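PDB 6DSP: autoinducer 2-binding protein LsrB from Clostridium saccharobutylicum DSM 13864, which binds the quorum-sensing signal autoinducer-2, held here in its tetrahydroxytetrahydrofuran form, as a bacterial solute-binding receptor. Local coordinates for residues K143-D148 / D216-I221; P229-A234 / V245-F250. All blocks are in the same frame, centred on the assembly; numbering follows the deposited sequence.

Contact 1. Residues K143-D148 / D216-I221; sequences KERGKD and DIDLII
The guanidinium of Arg145 meets Asp218 along its edge, with CB of Asp218 in the plane of the group, while Lys147 lies over one of its faces: CG of Lys147 sits 3.6 Å above that plane, displaced from the centre of the group. The planes of the Asp218 carboxylate and the guanidinium are 26° apart, roughly parallel, although the two side chains cross at about a right angle. The three residues form a salt-bridge network at the surface of a periplasmic-binding-protein fold, built on the Schellman motif that ends helix 127-144. In that motif Gly146, with positive phi, is the C-prime residue; its N bonds to Lys143 O at 3.0 Å, and Lys147 N bonds to Leu142 O. The turn places Arg145 and Lys147 on the same side, facing the residue that leads into strand 219-222.

A single nitrogen does most of the work. NH2 of Arg145 donates to the backbone O of Asp218 at 3.0 Å and to OD1 of the same residue at 3.1 Å, each with an N-H...O angle of 153°. The carbonyl is approached on a lone pair, with the oxygen tilted somewhat from the guanidinium plane, whereas OD1 offers its anti lone pair close to that plane. Further partners fix both groups: Arg145 NE bonds to Thr246 OG1, and Asp218 OD2 accepts from the backbone N of Lys155. With the arginine gripped through both NE and NH2, rotation of its guanidinium is restrained. Lys147 is held less firmly. Bent at chi2 and chi3, its chain curls toward Asp218, whose side chain it crosses at about a right angle; CE comes to 3.6 Å from Asp218 OD1, and NZ makes a long salt bridge of 3.8 Å to that same oxygen.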
ATOM      1  N   LYS A 143     -24.655  -2.214   0.884  1.00 18.27           N
ATOM      2  CA  LYS A 143     -25.905  -1.962   1.588  1.00 20.55           C
ATOM      3  C   LYS A 143     -26.506  -0.610   1.192  1.00 20.86           C
ATOM      4  O   LYS A 143     -27.720  -0.497   1.004  1.00 21.73           O
ATOM      5  CB  LYS A 143     -25.671  -2.070   3.092  1.00 23.91           C
ATOM      6  CG  LYS A 143     -26.935  -1.980   3.928  1.00 28.27           C
ATOM      7  CD  LYS A 143     -26.626  -2.403   5.363  1.00 32.48           C
ATOM      8  CE  LYS A 143     -27.882  -2.397   6.209  1.00 35.71           C
ATOM      9  NZ  LYS A 143     -28.962  -3.164   5.514  1.00 37.66           N
ATOM     10  N   GLU A 144     -25.655   0.402   0.959  1.00 20.92           N
ATOM     11  CA  GLU A 144     -26.146   1.735   0.629  1.00 21.76           C
ATOM     12  C   GLU A 144     -26.723   1.828  -0.770  1.00 21.93           C
ATOM     13  O   GLU A 144     -27.518   2.746  -1.027  1.00 23.36           O
ATOM     14  CB  GLU A 144     -25.041   2.763   0.829  1.00 23.16           C
ATOM     15  CG  GLU A 144     -24.758   2.944   2.310  1.00 25.96           C
ATOM     16  CD  GLU A 144     -23.413   3.550   2.605  1.00 29.16           C
ATOM     17  OE1 GLU A 144     -22.648   3.823   1.664  1.00 29.62           O
ATOM     18  OE2 GLU A 144     -23.114   3.734   3.809  1.00 31.26           O
ATOM     19  N   ARG A 145     -26.392   0.901  -1.668  1.00 21.13           N
ATOM     20  CA  ARG A 145     -27.033   0.875  -2.978  1.00 20.30           C
ATOM     21  C   ARG A 145     -28.198  -0.103  -3.036  1.00 20.58           C
ATOM     22  O   ARG A 145     -28.693  -0.403  -4.118  1.00 21.68           O
ATOM     23  CB  ARG A 145     -26.044   0.678  -4.130  1.00 19.51           C
ATOM     24  CG  ARG A 145     -25.416  -0.704  -4.242  1.00 17.90           C
ATOM     25  CD  ARG A 145     -24.694  -0.851  -5.585  1.00 17.18           C
ATOM     26  NE  ARG A 145     -24.002  -2.130  -5.807  1.00 17.26           N
ATOM     27  CZ  ARG A 145     -24.539  -3.186  -6.419  1.00 16.99           C
ATOM     28  NH1 ARG A 145     -25.797  -3.158  -6.836  1.00 17.59           N
ATOM     29  NH2 ARG A 145     -23.819  -4.290  -6.610  1.00 17.29           N
ATOM     30  N   GLY A 146     -28.638  -0.614  -1.897  1.00 20.68           N
ATOM     31  CA  GLY A 146     -29.870  -1.371  -1.846  1.00 22.18           C
ATOM     32  C   GLY A 146     -29.699  -2.866  -1.903  1.00 23.30           C
ATOM     33  O   GLY A 146     -30.701  -3.579  -2.058  1.00 25.75           O
ATOM     34  N   LYS A 147     -28.469  -3.361  -1.805  1.00 21.59           N
ATOM     35  CA  LYS A 147     -28.242  -4.794  -1.683  1.00 21.56           C
ATOM     36  C   LYS A 147     -28.323  -5.210  -0.214  1.00 22.08           C
ATOM     37  O   LYS A 147     -28.326  -4.389   0.707  1.00 21.63           O
ATOM     38  CB  LYS A 147     -26.863  -5.176  -2.266  1.00 21.83           C
ATOM     39  CG  LYS A 147     -26.638  -4.735  -3.732  1.00 22.44           C
ATOM     40  CD  LYS A 147     -27.529  -5.537  -4.682  1.00 23.33           C
ATOM     41  CE  LYS A 147     -27.011  -6.972  -4.815  1.00 24.30           C
ATOM     42  NZ  LYS A 147     -27.884  -7.798  -5.731  1.00 25.99           N
ATOM     43  N   ASP A 148     -28.382  -6.524  -0.002  1.00 22.77           N
ATOM     44  CA  ASP A 148     -28.377  -7.132   1.323  1.00 23.94           C
ATOM     45  C   ASP A 148     -27.131  -8.006   1.397  1.00 22.30           C
ATOM     46  O   ASP A 148     -27.226  -9.240   1.294  1.00 21.76           O
ATOM     47  CB  ASP A 148     -29.650  -7.962   1.522  1.00 27.29           C
ATOM     48  CG  ASP A 148     -29.748  -8.582   2.908  1.00 30.89           C
ATOM     49  OD1 ASP A 148     -28.925  -8.275   3.782  1.00 32.41           O
ATOM     50  OD2 ASP A 148     -30.666  -9.395   3.130  1.00 32.68           O
ATOM     51  N   ASP A 216     -22.565  -8.343 -14.623  1.00 19.75           N
ATOM     52  CA  ASP A 216     -23.419  -8.355 -13.438  1.00 20.07           C
ATOM     53  C   ASP A 216     -22.628  -8.390 -12.126  1.00 19.02           C
ATOM     54  O   ASP A 216     -23.204  -8.690 -11.063  1.00 20.43           O
ATOM     55  CB  ASP A 216     -24.398  -9.526 -13.489  1.00 22.33           C
ATOM     56  CG  ASP A 216     -23.705 -10.869 -13.468  1.00 24.65           C
ATOM     57  OD1 ASP A 216     -22.468 -10.936 -13.497  1.00 24.50           O
ATOM     58  OD2 ASP A 216     -24.390 -11.891 -13.471  1.00 26.58           O
ATOM     59  N   ILE A 217     -21.330  -8.094 -12.163  1.00 16.98           N
ATOM     60  CA  ILE A 217     -20.556  -8.102 -10.929  1.00 15.94           C
ATOM     61  C   ILE A 217     -21.133  -7.060  -9.958  1.00 15.67           C
ATOM     62  O   ILE A 217     -21.592  -5.982 -10.363  1.00 16.89           O
ATOM     63  CB  ILE A 217     -19.068  -7.871 -11.256  1.00 15.46           C
ATOM     64  CG1 ILE A 217     -18.181  -8.295 -10.086  1.00 15.62           C
ATOM     65  CG2 ILE A 217     -18.816  -6.413 -11.700  1.00 15.45           C
ATOM     66  CD1 ILE A 217     -16.699  -8.448 -10.495  1.00 15.86           C
ATOM     67  N   ASP A 218     -21.075  -7.383  -8.655  1.00 14.99           N
ATOM     68  CA  ASP A 218     -21.598  -6.478  -7.642  1.00 14.74           C
ATOM     69  C   ASP A 218     -20.529  -5.626  -6.984  1.00 14.03           C
ATOM     70  O   ASP A 218     -20.806  -4.479  -6.597  1.00 14.37           O
ATOM     71  CB  ASP A 218     -22.283  -7.269  -6.510  1.00 15.85           C
ATOM     72  CG  ASP A 218     -23.583  -7.910  -6.952  1.00 17.74           C
ATOM     73  OD1 ASP A 218     -24.493  -7.166  -7.397  1.00 18.93           O
ATOM     74  OD2 ASP A 218     -23.665  -9.156  -6.871  1.00 18.54           O
ATOM     75  N   LEU A 219     -19.326  -6.160  -6.831  1.00 13.99           N
ATOM     76  CA  LEU A 219     -18.285  -5.521  -6.028  1.00 13.43           C
ATOM     77  C   LEU A 219     -16.935  -5.784  -6.670  1.00 13.01           C
ATOM     78  O   LEU A 219     -16.606  -6.941  -6.981  1.00 13.50           O
ATOM     79  CB  LEU A 219     -18.305  -6.163  -4.614  1.00 13.92           C
ATOM     80  CG  LEU A 219     -17.140  -5.828  -3.695  1.00 14.34           C
ATOM     81  CD1 LEU A 219     -17.123  -4.319  -3.362  1.00 14.43           C
ATOM     82  CD2 LEU A 219     -17.207  -6.706  -2.454  1.00 15.13           C
ATOM     83  N   ILE A 220     -16.137  -4.731  -6.827  1.00 12.49           N
ATOM     84  CA  ILE A 220     -14.749  -4.884  -7.295  1.00 12.32           C
ATOM     85  C   ILE A 220     -13.856  -4.270  -6.237  1.00 12.65           C
ATOM     86  O   ILE A 220     -13.968  -3.069  -5.961  1.00 13.21           O
ATOM     87  CB  ILE A 220     -14.511  -4.210  -8.664  1.00 13.17           C
ATOM     88  CG1 ILE A 220     -15.578  -4.652  -9.687  1.00 14.72           C
ATOM     89  CG2 ILE A 220     -13.061  -4.559  -9.152  1.00 13.43           C
ATOM     90  CD1 ILE A 220     -15.505  -3.894 -11.000  1.00 15.33           C
ATOM     91  N   ILE A 221     -13.009  -5.100  -5.618  1.00 11.90           N
ATOM     92  CA  ILE A 221     -12.129  -4.642  -4.539  1.00 12.04           C
ATOM     93  C   ILE A 221     -10.793  -4.290  -5.181  1.00 12.05           C
ATOM     94  O   ILE A 221     -10.076  -5.176  -5.647  1.00 12.65           O
ATOM     95  CB  ILE A 221     -11.940  -5.719  -3.450  1.00 12.64           C
ATOM     96  CG1 ILE A 221     -13.311  -6.174  -2.872  1.00 14.28           C
ATOM     97  CG2 ILE A 221     -11.045  -5.170  -2.352  1.00 13.49           C
ATOM     98  CD1 ILE A 221     -13.171  -7.383  -1.940  1.00 15.60           C
TER

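Contact 2. Residues P229-A234 / V245-F250; sequences PGQAQA and VTITGF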
ATOM      1  N   PRO A 229      -8.467   4.136  -9.084  1.00 11.61           N
ATOM      2  CA  PRO A 229      -8.929   5.177 -10.023  1.00 12.16           C
ATOM      3  C   PRO A 229      -9.129   4.637 -11.423  1.00 12.54           C
ATOM      4  O   PRO A 229     -10.036   5.093 -12.127  1.00 12.98           O
ATOM      5  CB  PRO A 229      -7.838   6.250  -9.949  1.00 12.82           C
ATOM      6  CG  PRO A 229      -6.598   5.510  -9.393  1.00 12.98           C
ATOM      7  CD  PRO A 229      -7.184   4.481  -8.435  1.00 13.02           C
ATOM      8  N   GLY A 230      -8.351   3.638 -11.842  1.00 11.71           N
ATOM      9  CA  GLY A 230      -8.584   3.075 -13.162  1.00 12.39           C
ATOM     10  C   GLY A 230      -9.928   2.375 -13.246  1.00 12.38           C
ATOM     11  O   GLY A 230     -10.627   2.473 -14.259  1.00 12.26           O
ATOM     12  N   GLN A 231     -10.302   1.651 -12.180  1.00 12.24           N
ATOM     13  CA  GLN A 231     -11.588   0.965 -12.174  1.00 12.28           C
ATOM     14  C   GLN A 231     -12.736   1.965 -12.139  1.00 12.28           C
ATOM     15  O   GLN A 231     -13.768   1.759 -12.782  1.00 12.37           O
ATOM     16  CB  GLN A 231     -11.656   0.066 -10.953  1.00 12.26           C
ATOM     17  CG  GLN A 231     -12.890  -0.860 -10.980  1.00 12.12           C
ATOM     18  CD  GLN A 231     -12.801  -1.819 -12.143  1.00 12.30           C
ATOM     19  OE1 GLN A 231     -11.937  -2.705 -12.145  1.00 12.83           O
ATOM     20  NE2 GLN A 231     -13.712  -1.687 -13.122  1.00 12.88           N
ATOM     21  N   ALA A 232     -12.580   3.048 -11.372  1.00 11.83           N
ATOM     22  CA  ALA A 232     -13.606   4.084 -11.371  1.00 11.97           C
ATOM     23  C   ALA A 232     -13.746   4.698 -12.762  1.00 12.36           C
ATOM     24  O   ALA A 232     -14.865   4.898 -13.272  1.00 13.07           O
ATOM     25  CB  ALA A 232     -13.286   5.151 -10.341  1.00 13.01           C
ATOM     26  N   GLN A 233     -12.617   4.980 -13.419  1.00 12.66           N
ATOM     27  CA  GLN A 233     -12.687   5.527 -14.776  1.00 13.30           C
ATOM     28  C   GLN A 233     -13.363   4.543 -15.732  1.00 12.45           C
ATOM     29  O   GLN A 233     -14.177   4.932 -16.581  1.00 12.37           O
ATOM     30  CB  GLN A 233     -11.270   5.843 -15.256  1.00 13.89           C
ATOM     31  CG  GLN A 233     -11.270   6.469 -16.635  1.00 14.75           C
ATOM     32  CD  GLN A 233     -11.863   7.867 -16.643  1.00 15.21           C
ATOM     33  OE1 GLN A 233     -11.569   8.675 -15.735  1.00 16.18           O
ATOM     34  NE2 GLN A 233     -12.686   8.172 -17.644  1.00 15.98           N
ATOM     35  N   ALA A 234     -13.059   3.247 -15.583  1.00 12.43           N
ATOM     36  CA  ALA A 234     -13.703   2.247 -16.425  1.00 12.92           C
ATOM     37  C   ALA A 234     -15.215   2.249 -16.231  1.00 13.14           C
ATOM     38  O   ALA A 234     -15.980   2.148 -17.200  1.00 13.70           O
ATOM     39  CB  ALA A 234     -13.147   0.862 -16.109  1.00 12.97           C
ATOM     40  N   VAL A 245     -22.862  -0.539  -9.534  1.00 15.43           N
ATOM     41  CA  VAL A 245     -21.798  -1.455  -9.144  1.00 15.08           C
ATOM     42  C   VAL A 245     -21.035  -0.810  -8.001  1.00 14.45           C
ATOM     43  O   VAL A 245     -20.927   0.423  -7.926  1.00 15.12           O
ATOM     44  CB  VAL A 245     -20.867  -1.758 -10.340  1.00 15.79           C
ATOM     45  CG1 VAL A 245     -20.149  -0.472 -10.830  1.00 16.74           C
ATOM     46  CG2 VAL A 245     -19.854  -2.834  -9.974  1.00 16.56           C
ATOM     47  N   THR A 246     -20.522  -1.640  -7.091  1.00 13.25           N
ATOM     48  CA  THR A 246     -19.777  -1.117  -5.962  1.00 13.28           C
ATOM     49  C   THR A 246     -18.288  -1.320  -6.186  1.00 13.09           C
ATOM     50  O   THR A 246     -17.826  -2.445  -6.356  1.00 14.13           O
ATOM     51  CB  THR A 246     -20.203  -1.762  -4.645  1.00 13.89           C
ATOM     52  OG1 THR A 246     -21.595  -1.441  -4.396  1.00 14.49           O
ATOM     53  CG2 THR A 246     -19.323  -1.289  -3.490  1.00 14.58           C
ATOM     54  N   ILE A 247     -17.543  -0.216  -6.180  1.00 13.06           N
ATOM     55  CA  ILE A 247     -16.094  -0.212  -6.324  1.00 13.43           C
ATOM     56  C   ILE A 247     -15.526   0.380  -5.048  1.00 13.74           C
ATOM     57  O   ILE A 247     -15.980   1.438  -4.603  1.00 14.27           O
ATOM     58  CB  ILE A 247     -15.685   0.632  -7.543  1.00 13.96           C
ATOM     59  CG1 ILE A 247     -16.172  -0.033  -8.837  1.00 15.06           C
ATOM     60  CG2 ILE A 247     -14.150   0.833  -7.560  1.00 14.32           C
ATOM     61  CD1 ILE A 247     -16.285   0.916 -10.008  1.00 16.15           C
ATOM     62  N   THR A 248     -14.539  -0.296  -4.463  1.00 13.54           N
ATOM     63  CA  THR A 248     -13.840   0.286  -3.327  1.00 13.24           C
ATOM     64  C   THR A 248     -12.389  -0.137  -3.421  1.00 12.38           C
ATOM     65  O   THR A 248     -12.009  -0.868  -4.340  1.00 13.39           O
ATOM     66  CB  THR A 248     -14.480  -0.111  -1.985  1.00 14.36           C
ATOM     67  OG1 THR A 248     -13.974   0.743  -0.953  1.00 14.71           O
ATOM     68  CG2 THR A 248     -14.242  -1.579  -1.646  1.00 15.36           C
ATOM     69  N   GLY A 249     -11.567   0.334  -2.490  1.00 12.35           N
ATOM     70  CA  GLY A 249     -10.150   0.047  -2.576  1.00 12.51           C
ATOM     71  C   GLY A 249      -9.360   1.073  -1.804  1.00 12.16           C
ATOM     72  O   GLY A 249      -9.890   1.754  -0.927  1.00 12.94           O
ATOM     73  N   PHE A 250      -8.067   1.146  -2.133  1.00 12.33           N
ATOM     74  CA  PHE A 250      -7.147   2.059  -1.466  1.00 11.99           C
ATOM     75  C   PHE A 250      -6.565   3.061  -2.463  1.00 12.04           C
ATOM     76  O   PHE A 250      -5.984   2.653  -3.488  1.00 12.91           O
ATOM     77  CB  PHE A 250      -5.979   1.288  -0.846  1.00 12.42           C
ATOM     78  CG  PHE A 250      -6.347   0.429   0.354  1.00 12.80           C
ATOM     79  CD1 PHE A 250      -7.355   0.811   1.280  1.00 13.02           C
ATOM     80  CD2 PHE A 250      -5.633  -0.742   0.591  1.00 13.14           C
ATOM     81  CE1 PHE A 250      -7.622   0.013   2.394  1.00 13.62           C
ATOM     82  CE2 PHE A 250      -5.890  -1.536   1.712  1.00 13.43           C
ATOM     83  CZ  PHE A 250      -6.890  -1.154   2.612  1.00 13.89           C
TER
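Ile247 carries nearly the whole strand side of this buried contact, and CG of Gln231 is the helix atom on which its branches converge. CG1, CG2 and CD1 of Ile247 each come to about 4.0 Å from Gln231 CG, so the methylene rests against the forked side chain instead of against one methyl. CD1 reaches further, to 3.8 Å from the backbone O of Gln231, and passes beside the backbone of Ala232, whose CA forms the closest CA pair of the contact with that of Ile247, at 7.1 Å. The pair belongs to a beta-alpha-beta unit in which helix 227-237 connects the adjacent parallel strands 219-222 and 246-249 and packs on their sheet. Gln231 uses its two ends differently. CG stands anti to the backbone N (chi1 -171°) and lies against the isoleucine, while the bend at chi2 turns the amide aside, where OE1 bonds to His159 ND1 and NE2 to Gly207 O. Those bonds satisfy a buried amide and anchor the methylene above the strand. Just past the end of that strand, Phe250 touches the bound autoinducer and stacks edge-to-face with Trp171 and Trp271.

How the contacts relate
From the N terminus, the chain leaves helix 127-144 through 143-148, and contact 1 closes a loop of 67 intervening residues when it reaches 216-221. Strand 219-222 then leads into helix 227-237, and contact 2 closes a much shorter loop of ten residues on arriving at strand 246-249. The two are in series, neither nested nor crossed, with centres about 12 Å apart. They are joined through the sheet, where strands 219-222 and 246-249 are neighbours: Ile220 N lies 2.9 Å from Thr246 O, a probable hydrogen bond. Contact 1 thus ties the turn after helix 127-144 to the residue just before strand 219-222, and contact 2 the following helix to the next strand.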